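Local coordinates for protein ATP-dependent DNA ligase (Mycobacterium tuberculosis, PDB 6NHX) that seals breaks in double-stranded DNA at the expense of ATP, probably working with Ku in non-homologous end joining, at residues A[32-43]-A[71-82]; A[103-111]-A[138-146]. The protein carries 1 engineered substitution. One frame throughout, in Å; residues are numbered along the deposited sequence.

Contact 1: residues A[32-43]-A[71-82]; sequences WDGYRLLVEADH and ADHHVVLDGEAV. With ATP (adenosine-5'-triphosphate), chain B.
Y35 to A41 of strand 35-42 pair with A81 to V75 of strand 74-82, antiparallel and well twisted: their axes come within 4.5 Å, with 136° between the strand directions. Two backbone bonds join each hydrogen-bonded pair, Y35 with A81, L37 with G79, V39 with L77 and A41 with V75. Near the ATP end, G34 has no side chain, and the carbonyl oxygen A81 O lies 3.2 Å from G34 CA in a CA-H...O contact.

R36 and D78 share one face of the sheet. The arginine meets the carboxylate side-on: R36 NE bonds D78 OD1 at 2.7 Å and R36 NH2 bonds D78 OD2 at 2.8 Å, with the two flat groups only 12° from coplanar. A bend at chi2 (76°) swings CD and NE over toward strand 74-82 and D78. Y174 OH also bonds D78 OD2, and M11 O accepts from R36 NH2, which should hold both groups in rotation. E80, on the same face, packs its OE1 3.6 Å from N9 of ATP; this buried oxygen has no hydrogen-bond partner in the model. W32 reads the adenine through its backbone, W32 N donating an almost straight 2.9 Å bond to N7. This is the nucleotide pocket of the ligase adenylation domain. At the far end of this face the D42 carboxylate stacks nearly parallel on the H74 ring, offset toward its rim.

On the opposite face L37, V39, A41, V75, L77 and A81 make an apolar patch: L37 CD1 rests 3.7 Å from A81 CB, and A41 CB lies equally close to V75 CG2.

Strand 45-50 flanks strand 35-42, and strand 105-114 lies beyond strand 74-82. Helix 124-136 packs on V75 and L77, helix 92-96 on Y35 and A81.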
loop_
_atom_site.group_PDB
_atom_site.type_symbol
_atom_site.label_atom_id
_atom_site.label_comp_id
_atom_site.label_asym_id
_atom_site.label_seq_id
_atom_site.Cartn_x
_atom_site.Cartn_y
_atom_site.Cartn_z
ATOM N N TRP A 32 -2.724 1.223 6.131
ATOM C CA TRP A 32 -1.259 1.231 6.155
ATOM C C TRP A 32 -0.715 0.922 4.760
ATOM O O TRP A 32 -0.938 -0.177 4.238
ATOM C CB TRP A 32 -0.724 0.202 7.157
ATOM C CG TRP A 32 -1.458 0.190 8.472
ATOM C CD1 TRP A 32 -2.092 -0.885 9.054
ATOM C CD2 TRP A 32 -1.661 1.304 9.351
ATOM N NE1 TRP A 32 -2.660 -0.503 10.257
ATOM C CE2 TRP A 32 -2.431 0.841 10.446
ATOM C CE3 TRP A 32 -1.293 2.663 9.304
ATOM C CZ2 TRP A 32 -2.799 1.677 11.507
ATOM C CZ3 TRP A 32 -1.671 3.494 10.356
ATOM C CH2 TRP A 32 -2.415 2.996 11.444
ATOM N N ASP A 33 0.010 1.872 4.157
ATOM C CA ASP A 33 0.645 1.600 2.866
ATOM C C ASP A 33 1.849 0.687 3.064
ATOM O O ASP A 33 2.761 1.009 3.829
ATOM C CB ASP A 33 1.095 2.897 2.189
ATOM C CG ASP A 33 0.018 3.504 1.296
ATOM O OD1 ASP A 33 -1.162 3.136 1.460
ATOM O OD2 ASP A 33 0.347 4.348 0.426
ATOM N N GLY A 34 1.849 -0.456 2.399
ATOM C CA GLY A 34 2.945 -1.403 2.503
ATOM C C GLY A 34 2.663 -2.597 1.619
ATOM O O GLY A 34 1.943 -2.464 0.618
ATOM N N TYR A 35 3.198 -3.760 1.972
ATOM C CA TYR A 35 2.919 -4.997 1.258
ATOM C C TYR A 35 2.156 -5.931 2.189
ATOM O O TYR A 35 2.559 -6.135 3.341
ATOM C CB TYR A 35 4.201 -5.690 0.792
ATOM C CG TYR A 35 4.955 -5.031 -0.334
ATOM C CD1 TYR A 35 4.302 -4.356 -1.360
ATOM C CD2 TYR A 35 6.329 -5.107 -0.379
ATOM C CE1 TYR A 35 5.026 -3.763 -2.390
ATOM C CE2 TYR A 35 7.051 -4.528 -1.392
ATOM C CZ TYR A 35 6.405 -3.857 -2.392
ATOM O OH TYR A 35 7.172 -3.292 -3.385
ATOM N N ARG A 36 1.071 -6.504 1.684
ATOM C CA ARG A 36 0.256 -7.423 2.468
ATOM C C ARG A 36 0.991 -8.738 2.674
ATOM O O ARG A 36 1.533 -9.318 1.728
ATOM C CB ARG A 36 -1.043 -7.682 1.709
ATOM C CG ARG A 36 -2.050 -8.485 2.502
ATOM C CD ARG A 36 -2.730 -7.629 3.549
ATOM N NE ARG A 36 -3.870 -8.304 4.155
ATOM C CZ ARG A 36 -5.099 -8.299 3.655
ATOM N NH1 ARG A 36 -5.362 -7.640 2.535
ATOM N NH2 ARG A 36 -6.069 -8.945 4.281
ATOM N N LEU A 37 0.990 -9.231 3.914
ATOM C CA LEU A 37 1.626 -10.504 4.219
ATOM C C LEU A 37 0.731 -11.344 5.112
ATOM O O LEU A 37 0.127 -10.834 6.059
ATOM C CB LEU A 37 2.957 -10.321 4.948
ATOM C CG LEU A 37 4.124 -9.783 4.124
ATOM C CD1 LEU A 37 5.378 -9.739 4.976
ATOM C CD2 LEU A 37 4.351 -10.604 2.854
ATOM N N LEU A 38 0.666 -12.636 4.809
ATOM C CA LEU A 38 0.192 -13.641 5.753
ATOM C C LEU A 38 1.424 -14.259 6.397
ATOM O O LEU A 38 2.390 -14.599 5.705
ATOM C CB LEU A 38 -0.652 -14.712 5.054
ATOM C CG LEU A 38 -1.948 -14.190 4.410
ATOM C CD1 LEU A 38 -2.665 -15.322 3.701
ATOM C CD2 LEU A 38 -2.872 -13.544 5.439
ATOM N N VAL A 39 1.392 -14.393 7.718
ATOM C CA VAL A 39 2.564 -14.788 8.494
ATOM C C VAL A 39 2.215 -16.025 9.311
ATOM O O VAL A 39 1.277 -15.996 10.117
ATOM C CB VAL A 39 3.022 -13.659 9.426
ATOM C CG1 VAL A 39 4.181 -14.125 10.330
ATOM C CG2 VAL A 39 3.390 -12.409 8.617
ATOM N N GLU A 40 2.968 -17.097 9.115
ATOM C CA GLU A 40 2.839 -18.298 9.926
ATOM C C GLU A 40 4.028 -18.355 10.869
ATOM O O GLU A 40 5.173 -18.393 10.415
ATOM C CB GLU A 40 2.832 -19.538 9.037
ATOM C CG GLU A 40 2.721 -20.846 9.791
ATOM C CD GLU A 40 3.034 -22.003 8.890
ATOM O OE1 GLU A 40 2.093 -22.722 8.514
ATOM O OE2 GLU A 40 4.221 -22.178 8.538
ATOM N N ALA A 41 3.760 -18.354 12.171
ATOM C CA ALA A 41 4.797 -18.525 13.183
ATOM C C ALA A 41 4.606 -19.870 13.874
ATOM O O ALA A 41 3.529 -20.134 14.417
ATOM C CB ALA A 41 4.701 -17.390 14.204
ATOM N N ASP A 42 5.644 -20.709 13.853
ATOM C CA ASP A 42 5.605 -22.019 14.489
ATOM C C ASP A 42 7.015 -22.361 14.943
ATOM O O ASP A 42 7.962 -22.216 14.165
ATOM C CB ASP A 42 5.126 -23.081 13.494
ATOM C CG ASP A 42 4.701 -24.373 14.174
ATOM O OD1 ASP A 42 4.584 -24.389 15.417
ATOM O OD2 ASP A 42 4.485 -25.371 13.461
ATOM N N HIS A 43 7.148 -22.809 16.193
ATOM C CA HIS A 43 8.439 -23.235 16.744
ATOM C C HIS A 43 9.498 -22.145 16.600
ATOM O O HIS A 43 10.667 -22.412 16.305
ATOM C CB HIS A 43 8.900 -24.564 16.142
ATOM C CG HIS A 43 8.221 -25.759 16.737
ATOM N ND1 HIS A 43 6.956 -26.159 16.363
ATOM C CD2 HIS A 43 8.625 -26.633 17.691
ATOM C CE1 HIS A 43 6.611 -27.230 17.055
ATOM N NE2 HIS A 43 7.607 -27.539 17.868
ATOM N N ALA A 71 7.767 -18.199 20.532
ATOM C CA ALA A 71 8.362 -19.507 20.276
ATOM C C ALA A 71 7.460 -20.655 20.710
ATOM O O ALA A 71 7.525 -21.742 20.124
ATOM C CB ALA A 71 9.738 -19.604 20.935
ATOM N N ASP A 72 6.622 -20.446 21.724
ATOM C CA ASP A 72 5.733 -21.500 22.196
ATOM C C ASP A 72 4.407 -21.542 21.446
ATOM O O ASP A 72 3.641 -22.495 21.623
ATOM C CB ASP A 72 5.449 -21.350 23.698
ATOM C CG ASP A 72 6.716 -21.171 24.524
ATOM O OD1 ASP A 72 6.839 -20.130 25.207
ATOM O OD2 ASP A 72 7.587 -22.069 24.496
ATOM N N HIS A 73 4.121 -20.546 20.620
ATOM C CA HIS A 73 2.841 -20.433 19.939
ATOM C C HIS A 73 2.921 -20.962 18.511
ATOM O O HIS A 73 3.979 -20.985 17.876
ATOM C CB HIS A 73 2.394 -18.968 19.877
ATOM C CG HIS A 73 1.957 -18.398 21.189
ATOM N ND1 HIS A 73 0.783 -18.765 21.811
ATOM C CD2 HIS A 73 2.528 -17.463 21.987
ATOM C CE1 HIS A 73 0.658 -18.094 22.942
ATOM N NE2 HIS A 73 1.699 -17.292 23.068
ATOM N N HIS A 74 1.757 -21.346 17.987
ATOM C CA HIS A 74 1.589 -21.583 16.557
ATOM C C HIS A 74 0.467 -20.661 16.101
ATOM O O HIS A 74 -0.688 -20.852 16.495
ATOM C CB HIS A 74 1.247 -23.043 16.284
ATOM C CG HIS A 74 0.938 -23.337 14.849
ATOM N ND1 HIS A 74 0.404 -24.542 14.443
ATOM C CD2 HIS A 74 1.081 -22.591 13.728
ATOM C CE1 HIS A 74 0.228 -24.521 13.134
ATOM N NE2 HIS A 74 0.627 -23.349 12.676
ATOM N N VAL A 75 0.804 -19.637 15.314
ATOM C CA VAL A 75 -0.182 -18.647 14.901
ATOM C C VAL A 75 -0.088 -18.368 13.410
ATOM O O VAL A 75 0.961 -18.546 12.779
ATOM C CB VAL A 75 -0.094 -17.314 15.683
ATOM C CG1 VAL A 75 -0.365 -17.529 17.159
ATOM C CG2 VAL A 75 1.255 -16.646 15.452
ATOM N N VAL A 76 -1.208 -17.931 12.847
ATOM C CA VAL A 76 -1.243 -17.328 11.522
ATOM C C VAL A 76 -1.802 -15.925 11.681
ATOM O O VAL A 76 -2.898 -15.739 12.223
ATOM C CB VAL A 76 -2.085 -18.154 10.541
ATOM C CG1 VAL A 76 -2.234 -17.414 9.223
ATOM C CG2 VAL A 76 -1.461 -19.520 10.314
ATOM N N LEU A 77 -1.031 -14.939 11.240
ATOM C CA LEU A 77 -1.406 -13.540 11.316
ATOM C C LEU A 77 -1.580 -12.982 9.916
ATOM O O LEU A 77 -1.005 -13.481 8.943
ATOM C CB LEU A 77 -0.310 -12.729 12.016
ATOM C CG LEU A 77 0.045 -13.268 13.399
ATOM C CD1 LEU A 77 1.495 -12.954 13.720
ATOM C CD2 LEU A 77 -0.882 -12.674 14.430
ATOM N N ASP A 78 -2.403 -11.951 9.831
ATOM C CA ASP A 78 -2.581 -11.145 8.632
ATOM C C ASP A 78 -2.164 -9.727 8.979
ATOM O O ASP A 78 -2.469 -9.232 10.064
ATOM C CB ASP A 78 -4.058 -11.179 8.241
ATOM C CG ASP A 78 -4.355 -10.513 6.903
ATOM O OD1 ASP A 78 -3.429 -10.118 6.160
ATOM O OD2 ASP A 78 -5.566 -10.390 6.598
ATOM N N GLY A 79 -1.463 -9.067 8.064
ATOM C CA GLY A 79 -1.069 -7.700 8.322
ATOM C C GLY A 79 -0.302 -7.126 7.157
ATOM O O GLY A 79 -0.337 -7.655 6.045
ATOM N N GLU A 80 0.420 -6.046 7.443
ATOM C CA GLU A 80 1.145 -5.294 6.424
ATOM C C GLU A 80 2.612 -5.205 6.810
ATOM O O GLU A 80 2.930 -4.847 7.948
ATOM C CB GLU A 80 0.578 -3.871 6.310
ATOM C CG GLU A 80 0.861 -3.183 4.990
ATOM C CD GLU A 80 -0.249 -3.394 3.982
ATOM O OE1 GLU A 80 -1.248 -4.054 4.325
ATOM O OE2 GLU A 80 -0.131 -2.894 2.848
ATOM N N ALA A 81 3.506 -5.519 5.874
ATOM C CA ALA A 81 4.904 -5.148 6.037
ATOM C C ALA A 81 5.043 -3.686 5.639
ATOM O O ALA A 81 4.539 -3.273 4.591
ATOM C CB ALA A 81 5.796 -6.024 5.162
ATOM N N VAL A 82 5.699 -2.899 6.494
ATOM C CA VAL A 82 5.778 -1.457 6.318
ATOM C C VAL A 82 7.198 -0.960 6.551
ATOM O O VAL A 82 7.982 -1.541 7.317
ATOM C CB VAL A 82 4.802 -0.672 7.222
ATOM C CG1 VAL A 82 3.351 -0.995 6.885
ATOM C CG2 VAL A 82 5.116 -0.974 8.696
HETATM P PG ATP B . -6.173 -3.778 -3.512
HETATM O O1G ATP B . -7.367 -3.533 -2.613
HETATM O O2G ATP B . -6.443 -4.653 -4.721
HETATM O O3G ATP B . -4.943 -4.213 -2.734
HETATM P PB ATP B . -4.651 -1.298 -3.844
HETATM O O1B ATP B . -4.743 -0.141 -4.805
HETATM O O2B ATP B . -3.342 -2.023 -3.619
HETATM O O3B ATP B . -5.822 -2.348 -4.198
HETATM P PA ATP B . -5.729 0.554 -1.891
HETATM O O1A ATP B . -6.927 0.914 -2.714
HETATM O O2A ATP B . -4.524 1.439 -1.705
HETATM O O3A ATP B . -5.202 -0.861 -2.411
HETATM O "O5'" ATP B . -6.235 -0.041 -0.472
HETATM C "C5'" ATP B . -5.320 -0.215 0.607
HETATM C "C4'" ATP B . -4.558 -1.538 0.483
HETATM O "O4'" ATP B . -3.843 -1.726 1.704
HETATM C "C3'" ATP B . -5.454 -2.747 0.316
HETATM O "O3'" ATP B . -4.705 -3.786 -0.308
HETATM C "C2'" ATP B . -5.694 -3.128 1.749
HETATM O "O2'" ATP B . -6.092 -4.499 1.897
HETATM C "C1'" ATP B . -4.338 -2.868 2.398
HETATM N N9 ATP B . -4.464 -2.440 3.806
HETATM C C8 ATP B . -3.812 -1.403 4.389
HETATM N N7 ATP B . -4.132 -1.309 5.710
HETATM C C5 ATP B . -4.986 -2.319 5.964
HETATM C C6 ATP B . -5.718 -2.777 7.137
HETATM N N6 ATP B . -5.613 -2.122 8.299
HETATM N N1 ATP B . -6.508 -3.852 6.999
HETATM C C2 ATP B . -6.640 -4.513 5.843
HETATM N N3 ATP B . -6.011 -4.140 4.718
HETATM C C4 ATP B . -5.203 -3.056 4.726
HETATM O O HOH W 1 0.033 -22.896 10.010
HETATM O O HOH W 2 5.788 -23.383 18.677
#

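Contact 2: residues A[103-111]-A[138-146]; sequences RVEFWAFDL and TSLTVPELL. With ATP (adenosine-5'-triphosphate), chain B.
A108 N donates to T141 O at 2.8 Å, the one direct backbone bond between the two segments. L140 to P143 of the irregular segment 138-146 lie beside F106 to A108 of strand 105-114, just before that strand's classic beta bulge, where F109 and D110 both face D78. On either side of the direct bond along the strand a water does the joining, one bridging F106 O and T141 N, the other A108 O and P143 O. R128 also donates to P143 O, tying the loop to helix 124-136.

E105 OE1 is gripped twice, by the indole W107 NE1 at 2.9 Å and by a water that carries the link across to T141 OG1. E105 OE1 lies in the indole plane, while NE1 sits above the carboxylate plane, 48° out of it, and this bond ties the tryptophan ring to its own strand.

T141 turns its methyl anti to the backbone N (OG1 at chi1 -55°), bringing CG2 to 3.6 Å from W107 CD1, while the hydroxyl stays with the water. P143, a stiff ring well suited to an irregular loop, crosses the indole at about a right angle, its CG 3.7 Å from W107 CE3. A108 is small enough for the loop to come close: L140 CD1 reaches to 4.1 Å from A108 CB, and V142 CG2 touches the same methyl.

Past A108, F109 turns away from the loop. Its chi1 of 49° sets CG between the backbone N and the carbonyl carbon, and the phenyl face meets the adenine, with N1 of ATP 3.3 Å above the ring plane and over its centre.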
loop_
_atom_site.group_PDB
_atom_site.type_symbol
_atom_site.label_atom_id
_atom_site.label_comp_id
_atom_site.label_asym_id
_atom_site.label_seq_id
_atom_site.Cartn_x
_atom_site.Cartn_y
_atom_site.Cartn_z
ATOM N N ARG A 103 14.818 -0.529 7.722
ATOM C CA ARG A 103 14.052 -1.257 8.724
ATOM C C ARG A 103 12.645 -1.545 8.207
ATOM O O ARG A 103 11.967 -0.649 7.700
ATOM C CB ARG A 103 13.993 -0.451 10.023
ATOM C CG ARG A 103 15.353 0.081 10.464
ATOM C CD ARG A 103 15.247 1.065 11.627
ATOM N NE ARG A 103 14.584 0.491 12.795
ATOM C CZ ARG A 103 15.136 -0.399 13.618
ATOM N NH1 ARG A 103 16.376 -0.829 13.411
ATOM N NH2 ARG A 103 14.445 -0.857 14.655
ATOM N N VAL A 104 12.224 -2.803 8.309
ATOM C CA VAL A 104 10.889 -3.250 7.929
ATOM C C VAL A 104 10.184 -3.771 9.174
ATOM O O VAL A 104 10.776 -4.531 9.953
ATOM C CB VAL A 104 10.968 -4.345 6.852
ATOM C CG1 VAL A 104 9.587 -4.942 6.564
ATOM C CG2 VAL A 104 11.610 -3.792 5.578
ATOM N N GLU A 105 8.932 -3.367 9.366
ATOM C CA GLU A 105 8.087 -3.860 10.444
ATOM C C GLU A 105 6.925 -4.649 9.861
ATOM O O GLU A 105 6.513 -4.437 8.719
ATOM C CB GLU A 105 7.509 -2.692 11.247
ATOM C CG GLU A 105 8.573 -1.849 11.917
ATOM C CD GLU A 105 8.054 -0.916 12.992
ATOM O OE1 GLU A 105 7.000 -1.188 13.587
ATOM O OE2 GLU A 105 8.742 0.089 13.272
ATOM N N PHE A 106 6.368 -5.533 10.675
ATOM C CA PHE A 106 5.101 -6.179 10.366
ATOM C C PHE A 106 4.053 -5.637 11.325
ATOM O O PHE A 106 4.217 -5.732 12.545
ATOM C CB PHE A 106 5.217 -7.695 10.475
ATOM C CG PHE A 106 3.915 -8.416 10.237
ATOM C CD1 PHE A 106 3.298 -8.406 8.986
ATOM C CD2 PHE A 106 3.290 -9.090 11.271
ATOM C CE1 PHE A 106 2.106 -9.075 8.782
ATOM C CE2 PHE A 106 2.082 -9.753 11.063
ATOM C CZ PHE A 106 1.505 -9.752 9.836
ATOM N N TRP A 107 3.006 -5.019 10.776
ATOM C CA TRP A 107 1.884 -4.533 11.569
ATOM C C TRP A 107 0.728 -5.500 11.359
ATOM O O TRP A 107 0.140 -5.548 10.272
ATOM C CB TRP A 107 1.489 -3.110 11.171
ATOM C CG TRP A 107 2.487 -2.059 11.648
ATOM C CD1 TRP A 107 3.721 -2.285 12.192
ATOM C CD2 TRP A 107 2.326 -0.628 11.615
ATOM N NE1 TRP A 107 4.334 -1.088 12.507
ATOM C CE2 TRP A 107 3.495 -0.060 12.164
ATOM C CE3 TRP A 107 1.309 0.223 11.183
ATOM C CZ2 TRP A 107 3.670 1.316 12.287
ATOM C CZ3 TRP A 107 1.493 1.601 11.309
ATOM C CH2 TRP A 107 2.664 2.131 11.844
ATOM N N ALA A 108 0.402 -6.245 12.409
ATOM C CA ALA A 108 -0.633 -7.265 12.324
ATOM C C ALA A 108 -2.006 -6.645 12.537
ATOM O O ALA A 108 -2.189 -5.793 13.417
ATOM C CB ALA A 108 -0.401 -8.325 13.402
ATOM N N PHE A 109 -2.976 -7.105 11.746
ATOM C CA PHE A 109 -4.357 -6.671 11.922
ATOM C C PHE A 109 -5.385 -7.793 11.907
ATOM O O PHE A 109 -6.581 -7.517 12.082
ATOM C CB PHE A 109 -4.759 -5.519 10.977
ATOM C CG PHE A 109 -4.404 -5.732 9.524
ATOM C CD1 PHE A 109 -4.977 -6.770 8.782
ATOM C CD2 PHE A 109 -3.549 -4.831 8.863
ATOM C CE1 PHE A 109 -4.668 -6.945 7.423
ATOM C CE2 PHE A 109 -3.239 -5.000 7.511
ATOM C CZ PHE A 109 -3.796 -6.051 6.794
ATOM N N ASP A 110 -4.962 -9.043 11.745
ATOM C CA ASP A 110 -5.898 -10.143 11.926
ATOM C C ASP A 110 -5.148 -11.354 12.461
ATOM O O ASP A 110 -3.922 -11.467 12.347
ATOM C CB ASP A 110 -6.712 -10.475 10.669
ATOM C CG ASP A 110 -8.173 -10.739 10.987
ATOM O OD1 ASP A 110 -8.439 -11.346 12.056
ATOM O OD2 ASP A 110 -9.049 -10.333 10.186
ATOM N N LEU A 111 -5.921 -12.259 13.057
ATOM C CA LEU A 111 -5.422 -13.507 13.616
ATOM C C LEU A 111 -6.307 -14.599 13.049
ATOM O O LEU A 111 -7.529 -14.584 13.267
ATOM C CB LEU A 111 -5.530 -13.477 15.142
ATOM C CG LEU A 111 -5.061 -14.735 15.880
ATOM C CD1 LEU A 111 -3.559 -14.956 15.697
ATOM C CD2 LEU A 111 -5.395 -14.627 17.359
ATOM N N THR A 138 3.553 -10.188 23.970
ATOM C CA THR A 138 4.694 -10.467 23.101
ATOM C C THR A 138 5.176 -9.163 22.468
ATOM O O THR A 138 4.742 -8.067 22.836
ATOM C CB THR A 138 4.312 -11.486 22.022
ATOM O OG1 THR A 138 3.306 -10.909 21.181
ATOM C CG2 THR A 138 3.787 -12.786 22.643
ATOM N N SER A 139 6.070 -9.296 21.480
ATOM C CA SER A 139 6.626 -8.193 20.700
ATOM C C SER A 139 5.861 -7.940 19.401
ATOM O O SER A 139 6.250 -7.067 18.616
ATOM C CB SER A 139 8.081 -8.490 20.343
ATOM O OG SER A 139 8.145 -9.522 19.373
ATOM N N LEU A 140 4.819 -8.711 19.141
ATOM C CA LEU A 140 4.005 -8.498 17.960
ATOM C C LEU A 140 3.380 -7.111 18.014
ATOM O O LEU A 140 2.888 -6.676 19.062
ATOM C CB LEU A 140 2.908 -9.555 17.949
ATOM C CG LEU A 140 1.968 -9.677 16.752
ATOM C CD1 LEU A 140 2.728 -9.947 15.468
ATOM C CD2 LEU A 140 0.992 -10.803 17.033
ATOM N N THR A 141 3.376 -6.426 16.868
ATOM C CA THR A 141 2.861 -5.061 16.729
ATOM C C THR A 141 1.436 -5.098 16.175
ATOM O O THR A 141 1.228 -5.490 15.019
ATOM C CB THR A 141 3.790 -4.263 15.812
ATOM O OG1 THR A 141 5.128 -4.324 16.322
ATOM C CG2 THR A 141 3.350 -2.804 15.715
ATOM N N VAL A 142 0.473 -4.682 16.987
ATOM C CA VAL A 142 -0.936 -4.644 16.602
ATOM C C VAL A 142 -1.463 -3.244 16.821
ATOM O O VAL A 142 -1.848 -2.864 17.929
ATOM C CB VAL A 142 -1.767 -5.677 17.393
ATOM C CG1 VAL A 142 -3.248 -5.535 17.003
ATOM C CG2 VAL A 142 -1.277 -7.078 17.105
ATOM N N PRO A 143 -1.540 -2.422 15.767
ATOM C CA PRO A 143 -2.117 -1.084 15.921
ATOM C C PRO A 143 -3.547 -1.151 16.436
ATOM O O PRO A 143 -4.337 -2.005 16.021
ATOM C CB PRO A 143 -2.063 -0.504 14.503
ATOM C CG PRO A 143 -0.874 -1.185 13.870
ATOM C CD PRO A 143 -0.873 -2.607 14.464
ATOM N N GLU A 144 -3.870 -0.232 17.333
ATOM C CA GLU A 144 -5.197 -0.177 17.928
ATOM C C GLU A 144 -6.251 0.293 16.920
ATOM O O GLU A 144 -5.968 0.931 15.891
ATOM C CB GLU A 144 -5.185 0.759 19.137
ATOM C CG GLU A 144 -4.356 0.240 20.300
ATOM C CD GLU A 144 -4.228 1.249 21.430
ATOM O OE1 GLU A 144 -3.752 0.863 22.528
ATOM O OE2 GLU A 144 -4.595 2.426 21.226
ATOM N N LEU A 145 -7.500 -0.013 17.250
ATOM C CA LEU A 145 -8.621 0.486 16.473
ATOM C C LEU A 145 -8.797 1.980 16.707
ATOM O O LEU A 145 -8.396 2.524 17.744
ATOM C CB LEU A 145 -9.896 -0.234 16.883
ATOM C CG LEU A 145 -9.929 -1.747 16.668
ATOM C CD1 LEU A 145 -11.284 -2.313 17.085
ATOM C CD2 LEU A 145 -9.640 -2.070 15.210
ATOM N N LEU A 146 -9.410 2.641 15.733
ATOM C CA LEU A 146 -9.748 4.046 15.847
ATOM C C LEU A 146 -11.092 4.175 16.558
ATOM O O LEU A 146 -12.050 3.503 16.175
ATOM C CB LEU A 146 -9.836 4.670 14.449
ATOM C CG LEU A 146 -8.512 4.823 13.688
ATOM C CD1 LEU A 146 -8.684 4.876 12.182
ATOM C CD2 LEU A 146 -7.805 6.078 14.161
HETATM P PG ATP B . -6.173 -3.778 -3.512
HETATM O O1G ATP B . -7.367 -3.533 -2.613
HETATM O O2G ATP B . -6.443 -4.653 -4.721
HETATM O O3G ATP B . -4.943 -4.213 -2.734
HETATM P PB ATP B . -4.651 -1.298 -3.844
HETATM O O1B ATP B . -4.743 -0.141 -4.805
HETATM O O2B ATP B . -3.342 -2.023 -3.619
HETATM O O3B ATP B . -5.822 -2.348 -4.198
HETATM P PA ATP B . -5.729 0.554 -1.891
HETATM O O1A ATP B . -6.927 0.914 -2.714
HETATM O O2A ATP B . -4.524 1.439 -1.705
HETATM O O3A ATP B . -5.202 -0.861 -2.411
HETATM O "O5'" ATP B . -6.235 -0.041 -0.472
HETATM C "C5'" ATP B . -5.320 -0.215 0.607
HETATM C "C4'" ATP B . -4.558 -1.538 0.483
HETATM O "O4'" ATP B . -3.843 -1.726 1.704
HETATM C "C3'" ATP B . -5.454 -2.747 0.316
HETATM O "O3'" ATP B . -4.705 -3.786 -0.308
HETATM C "C2'" ATP B . -5.694 -3.128 1.749
HETATM O "O2'" ATP B . -6.092 -4.499 1.897
HETATM C "C1'" ATP B . -4.338 -2.868 2.398
HETATM N N9 ATP B . -4.464 -2.440 3.806
HETATM C C8 ATP B . -3.812 -1.403 4.389
HETATM N N7 ATP B . -4.132 -1.309 5.710
HETATM C C5 ATP B . -4.986 -2.319 5.964
HETATM C C6 ATP B . -5.718 -2.777 7.137
HETATM N N6 ATP B . -5.613 -2.122 8.299
HETATM N N1 ATP B . -6.508 -3.852 6.999
HETATM C C2 ATP B . -6.640 -4.513 5.843
HETATM N N3 ATP B . -6.011 -4.140 4.718
HETATM C C4 ATP B . -5.203 -3.056 4.726
HETATM O O HOH W 3 7.115 -3.762 14.762
HETATM O O HOH W 4 4.492 -7.570 14.431
HETATM O O HOH W 5 -4.071 -3.767 13.899
#

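Overall arrangement
Both segments of contact 1 precede those of contact 2 along the chain; the centres are about 9 Å apart, and three of the four segments lie on one antiparallel sheet of the ligase domain. Strands 74-82 and 105-114 are neighbours there, joined by D78 O to F109 N and by V82 N to E105 O, both probable hydrogen bonds at 2.8 Å. Helix 124-136 links the end of this sheet to loop 138-146 and touches both contacts. R36 of contact 1 packs on F109 of contact 2, and V39 on F106. W32, R36 and E80 of contact 1 and F109 of contact 2 line one ATP pocket; D33, salt-bridged to R293 and close to E163, is probably a manganese ligand.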